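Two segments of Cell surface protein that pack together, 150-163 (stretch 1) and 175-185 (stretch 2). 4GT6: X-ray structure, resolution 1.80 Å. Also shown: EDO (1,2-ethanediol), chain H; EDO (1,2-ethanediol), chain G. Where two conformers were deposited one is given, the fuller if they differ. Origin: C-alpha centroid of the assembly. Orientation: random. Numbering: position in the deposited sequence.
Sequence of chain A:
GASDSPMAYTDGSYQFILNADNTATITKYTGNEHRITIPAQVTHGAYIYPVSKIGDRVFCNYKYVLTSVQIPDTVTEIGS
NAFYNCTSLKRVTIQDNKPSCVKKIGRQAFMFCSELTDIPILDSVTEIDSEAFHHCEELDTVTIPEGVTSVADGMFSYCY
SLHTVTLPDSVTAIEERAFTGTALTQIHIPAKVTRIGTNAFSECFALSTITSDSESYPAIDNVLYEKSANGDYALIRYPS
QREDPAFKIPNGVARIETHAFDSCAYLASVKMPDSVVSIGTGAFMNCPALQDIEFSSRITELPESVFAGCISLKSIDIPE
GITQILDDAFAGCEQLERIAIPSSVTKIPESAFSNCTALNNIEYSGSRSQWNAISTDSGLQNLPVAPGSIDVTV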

# COMPACT_ATOMS: atom_id res chain seq x y z
N SER A 150 -6.90 -13.30 3.71
CA SER A 150 -5.85 -12.28 3.74
C SER A 150 -6.08 -11.22 2.69
O SER A 150 -6.78 -11.45 1.71
N VAL A 151 -5.49 -10.05 2.91
CA VAL A 151 -5.54 -8.98 1.92
C VAL A 151 -4.18 -9.06 1.27
O VAL A 151 -3.18 -8.73 1.93
N ALA A 152 -4.11 -9.57 0.03
CA ALA A 152 -2.82 -9.81 -0.64
C ALA A 152 -2.05 -8.50 -0.90
O ALA A 152 -2.64 -7.42 -0.85
N ASP A 153 -0.74 -8.61 -1.08
CA ASP A 153 0.15 -7.45 -1.22
C ASP A 153 -0.29 -6.50 -2.34
O ASP A 153 -0.70 -6.95 -3.41
N GLY A 154 -0.26 -5.21 -2.02
CA GLY A 154 -0.59 -4.13 -2.95
C GLY A 154 -1.99 -4.17 -3.52
O GLY A 154 -2.24 -3.54 -4.54
N MSE A 155 -2.91 -4.89 -2.85
CA MSE A 155 -4.26 -5.07 -3.38
C MSE A 155 -4.95 -3.75 -3.73
O MSE A 155 -5.54 -3.69 -4.82
N PHE A 156 -4.88 -2.73 -2.88
CA PHE A 156 -5.51 -1.46 -3.18
C PHE A 156 -4.52 -0.33 -3.20
O PHE A 156 -4.92 0.82 -2.99
N SER A 157 -3.25 -0.61 -3.52
CA SER A 157 -2.28 0.49 -3.58
C SER A 157 -2.75 1.58 -4.56
O SER A 157 -3.18 1.25 -5.68
N TYR A 158 -2.70 2.86 -4.13
CA TYR A 158 -3.03 4.04 -4.95
C TYR A 158 -4.48 4.04 -5.45
O TYR A 158 -4.80 4.67 -6.47
N CYS A 159 -5.37 3.47 -4.65
CA CYS A 159 -6.81 3.63 -4.90
C CYS A 159 -7.16 4.94 -4.24
O CYS A 159 -7.60 4.98 -3.08
N TYR A 160 -6.90 6.05 -4.97
CA TYR A 160 -7.00 7.43 -4.45
C TYR A 160 -8.35 7.87 -3.93
O TYR A 160 -8.40 8.82 -3.14
N SER A 161 -9.44 7.23 -4.36
CA SER A 161 -10.79 7.59 -3.91
C SER A 161 -11.33 6.68 -2.82
O SER A 161 -12.42 6.93 -2.32
N LEU A 162 -10.62 5.61 -2.52
CA LEU A 162 -11.08 4.56 -1.60
C LEU A 162 -11.00 5.08 -0.15
O LEU A 162 -9.91 5.18 0.41
N HIS A 163 -12.16 5.42 0.42
CA HIS A 163 -12.19 6.04 1.76
C HIS A 163 -12.69 5.11 2.86
O HIS A 163 -12.52 5.44 4.04
N GLU A 175 -1.28 -7.76 3.84
CA GLU A 175 0.09 -7.85 3.33
C GLU A 175 0.69 -6.49 2.96
O GLU A 175 0.00 -5.47 2.99
N GLU A 176 1.97 -6.49 2.64
CA GLU A 176 2.71 -5.28 2.30
C GLU A 176 1.99 -4.40 1.30
O GLU A 176 1.50 -4.90 0.28
N ARG A 177 1.96 -3.07 1.59
CA ARG A 177 1.40 -2.03 0.70
C ARG A 177 -0.08 -2.26 0.33
O ARG A 177 -0.57 -1.65 -0.62
N ALA A 178 -0.82 -3.08 1.10
CA ALA A 178 -2.24 -3.36 0.74
C ALA A 178 -3.10 -2.09 0.58
O ALA A 178 -3.93 -2.06 -0.34
N PHE A 179 -2.90 -1.04 1.43
CA PHE A 179 -3.71 0.19 1.34
C PHE A 179 -2.85 1.41 1.15
O PHE A 179 -3.29 2.52 1.48
N THR A 180 -1.62 1.24 0.62
CA THR A 180 -0.76 2.42 0.39
C THR A 180 -1.47 3.47 -0.47
O THR A 180 -2.05 3.14 -1.50
N GLY A 181 -1.43 4.73 -0.03
CA GLY A 181 -1.93 5.84 -0.83
C GLY A 181 -3.43 5.94 -1.00
O GLY A 181 -3.89 6.72 -1.84
N THR A 182 -4.21 5.21 -0.19
CA THR A 182 -5.67 5.25 -0.26
C THR A 182 -6.22 6.46 0.51
O THR A 182 -5.50 7.12 1.26
N ALA A 183 -7.51 6.73 0.33
CA ALA A 183 -8.19 7.87 0.98
C ALA A 183 -8.89 7.44 2.28
O ALA A 183 -9.81 8.14 2.71
N LEU A 184 -8.46 6.30 2.90
CA LEU A 184 -9.12 5.79 4.12
C LEU A 184 -9.21 6.86 5.21
O LEU A 184 -8.19 7.47 5.54
N THR A 185 -10.42 7.11 5.74
CA THR A 185 -10.60 8.10 6.82
C THR A 185 -10.54 7.37 8.17
O THR A 185 -10.32 7.97 9.22

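Neither stretch supplies a long regular element; successive beta turns run side by side, and the side chains fill the space around a ladder of backbone hydrogen bonds. At its start, Ser150 (chi1 p) directs its CA-to-CB bond toward stretch 2, yet reaches Glu175 through water 1, which lies 2.8 Å from Ser150 OG and donates to Glu175 OE2 at 2.6 Å. Val151, in the t rotamer, is buried: its CG1 lies 3.7 Å from Ala178 CB and 4.2 Å from Phe179 CZ, while Glu175 N donates to Val151 O (2.9 Å, 165°).

The CA-to-CB bond of Glu175 points toward stretch 1, and its CB lies 3.4 Å from Asp153 N; beyond CB the chain takes chi1 and chi2 both m. The Asp153 side chain (chi1 p) starts sideways and ends leading away, so its contact here is made near the backbone. Gly154, with phi 60°, donates from N to Glu176 O at 2.9 Å, and selenomethionine Met155 (chi1 t) sends its end away, burying almost nothing against stretch 2.

Phe156 and Phe179 share the m rotamer. Their planes differ by 19° with centroids 5.6 Å apart, so the rings are nearly parallel but slid, and contact is concentrated where Phe156 CD2 meets Phe179 CE1 at 3.4 Å. Phe156 N donates to Ala178 O (2.8 Å), and Thr182 CG2 packs 3.2 Å from Phe156 O.

The m rotamer of Ser157 lets OG donate to Arg177 O at 2.6 Å. Water 2 donates to Ser157 OG (2.8 Å) and accepts from Arg177 NE (2.9 Å), bridging the two side chains. Tyr158 begins away from stretch 2, but chi1 m brings its ring back: OH comes 2.7 Å from Arg177 NH2 and 3.7 Å from Thr180 CG2. Gly181 leaves room for this ring; an ideal CB there would lie 2.8 Å from Tyr158 CD1, a clash. Arg177 NH1 also donates to O1 of the chain G ethanediol (2.7 Å).

Cys159 CB (chi1 m) lies 4.1 Å from Thr182 CG2; Thr182, chi1 p, turns OG1 back to donate to Phe179 O (2.9 Å). Tyr160 points away, although the edge of its ring puts CD1 3.5 Å from Gly181 O. Ala183 points toward stretch 1, its CB 3.3 Å from Tyr160 O. Nearby, O2 of the chain H ethanediol donates to Thr182 O at 2.9 Å.

Leu162 (chi1 t, chi2 p) brings CD2 to 4.2 Å from Thr182 CG2. His163 (chi1 p) sends its ring away, leaving His163 CB 4.3 Å from Ala183 CB, and Thr185 N closes the ladder on His163 O at 3.2 Å.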

# COMPACT_ATOMS: atom_id res chain seq x y z
CB SER A 150 -4.45 -12.88 3.56
OG SER A 150 -4.28 -13.46 2.28
CB VAL A 151 -5.88 -7.59 2.53
CG1 VAL A 151 -5.84 -6.51 1.44
CG2 VAL A 151 -7.25 -7.63 3.20
CB ALA A 152 -3.04 -10.58 -1.94
CB ASP A 153 1.61 -7.87 -1.43
CG ASP A 153 1.87 -8.66 -2.68
OD1 ASP A 153 1.59 -9.89 -2.68
OD2 ASP A 153 2.30 -8.06 -3.67
CB MSE A 155 -5.16 -5.89 -2.45
CG MSE A 155 -6.62 -6.02 -2.99
SE MSE A 155 -7.63 -7.30 -1.98
CE MSE A 155 -6.38 -8.68 -2.23
CB PHE A 156 -6.63 -1.13 -2.16
CG PHE A 156 -7.73 -2.16 -2.12
CD1 PHE A 156 -8.67 -2.24 -3.14
CD2 PHE A 156 -7.83 -3.05 -1.06
CE1 PHE A 156 -9.69 -3.21 -3.11
CE2 PHE A 156 -8.87 -4.00 -1.01
CZ PHE A 156 -9.77 -4.09 -2.05
CB SER A 157 -0.90 -0.01 -4.01
OG SER A 157 -0.42 -1.00 -3.13
CB TYR A 158 -2.01 4.22 -6.11
CG TYR A 158 -0.60 4.22 -5.57
CD1 TYR A 158 -0.16 5.23 -4.71
CD2 TYR A 158 0.25 3.14 -5.80
CE1 TYR A 158 1.11 5.19 -4.14
CE2 TYR A 158 1.53 3.10 -5.24
CZ TYR A 158 1.96 4.14 -4.43
OH TYR A 158 3.21 4.11 -3.86
CB CYS A 159 -7.60 2.44 -4.36
SG CYS A 159 -7.39 0.94 -5.35
CB TYR A 160 -6.55 8.45 -5.51
CG TYR A 160 -5.12 8.26 -5.96
CD1 TYR A 160 -4.08 8.12 -5.04
CD2 TYR A 160 -4.79 8.31 -7.32
CE1 TYR A 160 -2.76 7.98 -5.46
CE2 TYR A 160 -3.47 8.17 -7.75
CZ TYR A 160 -2.46 8.00 -6.82
OH TYR A 160 -1.16 7.88 -7.23
CB SER A 161 -11.77 7.53 -5.09
OG SER A 161 -11.33 8.39 -6.12
CB LEU A 162 -10.25 3.28 -1.81
CG LEU A 162 -10.60 2.05 -0.95
CD1 LEU A 162 -12.04 1.59 -1.19
CD2 LEU A 162 -9.64 0.90 -1.26
CB HIS A 163 -13.02 7.33 1.74
CG HIS A 163 -14.46 7.12 1.37
ND1 HIS A 163 -15.38 6.63 2.29
CD2 HIS A 163 -15.09 7.31 0.19
CE1 HIS A 163 -16.54 6.58 1.65
NE2 HIS A 163 -16.41 6.94 0.37
CB GLU A 175 0.20 -8.87 2.16
CG GLU A 175 -0.31 -10.28 2.47
CD GLU A 175 0.36 -11.11 3.56
OE1 GLU A 175 1.26 -10.59 4.26
OE2 GLU A 175 -0.04 -12.28 3.74
CB GLU A 176 4.07 -5.65 1.68
CG GLU A 176 5.09 -6.15 2.68
CD GLU A 176 6.45 -6.48 2.09
OE1 GLU A 176 6.61 -6.38 0.85
OE2 GLU A 176 7.35 -6.87 2.87
CB ARG A 177 2.26 -1.92 -0.60
CG ARG A 177 3.77 -1.81 -0.35
CD ARG A 177 4.62 -1.61 -1.61
NE ARG A 177 4.24 -0.44 -2.40
CZ ARG A 177 4.54 0.82 -2.10
NH1 ARG A 177 5.22 1.10 -1.00
NH2 ARG A 177 4.15 1.81 -2.89
CB ALA A 178 -2.87 -4.27 1.79
CB PHE A 179 -4.59 0.35 2.60
CG PHE A 179 -5.56 -0.79 2.76
CD1 PHE A 179 -6.74 -0.83 2.02
CD2 PHE A 179 -5.27 -1.87 3.59
CE1 PHE A 179 -7.61 -1.91 2.13
CE2 PHE A 179 -6.17 -2.93 3.74
CZ PHE A 179 -7.33 -2.94 3.01
CB THR A 180 0.54 2.00 -0.34
OG1 THR A 180 1.29 1.13 0.48
CG2 THR A 180 1.43 3.18 -0.71
CB THR A 182 -6.28 3.93 0.24
OG1 THR A 182 -5.91 3.74 1.60
CG2 THR A 182 -5.88 2.74 -0.62
CB ALA A 183 -9.21 8.47 0.02
CB LEU A 184 -8.34 4.59 4.69
CG LEU A 184 -8.36 3.31 3.85
CD1 LEU A 184 -7.43 2.27 4.49
CD2 LEU A 184 -9.81 2.76 3.71
CB THR A 185 -11.93 8.87 6.62
OG1 THR A 185 -12.98 7.92 6.40
CG2 THR A 185 -11.86 9.79 5.42
C1 EDO H . -6.29 10.75 -0.04
O1 EDO H . -5.98 11.95 0.61
C2 EDO H . -5.01 10.00 -0.45
O2 EDO H . -4.19 9.67 0.69
C1 EDO G . 6.74 4.48 -0.25
O1 EDO G . 6.96 3.08 -0.36
C2 EDO G . 5.66 4.72 0.82
O2 EDO G . 4.42 4.21 0.38
O HOH W 1 -1.47 -13.56 2.06
O HOH W 2 2.15 -1.28 -4.24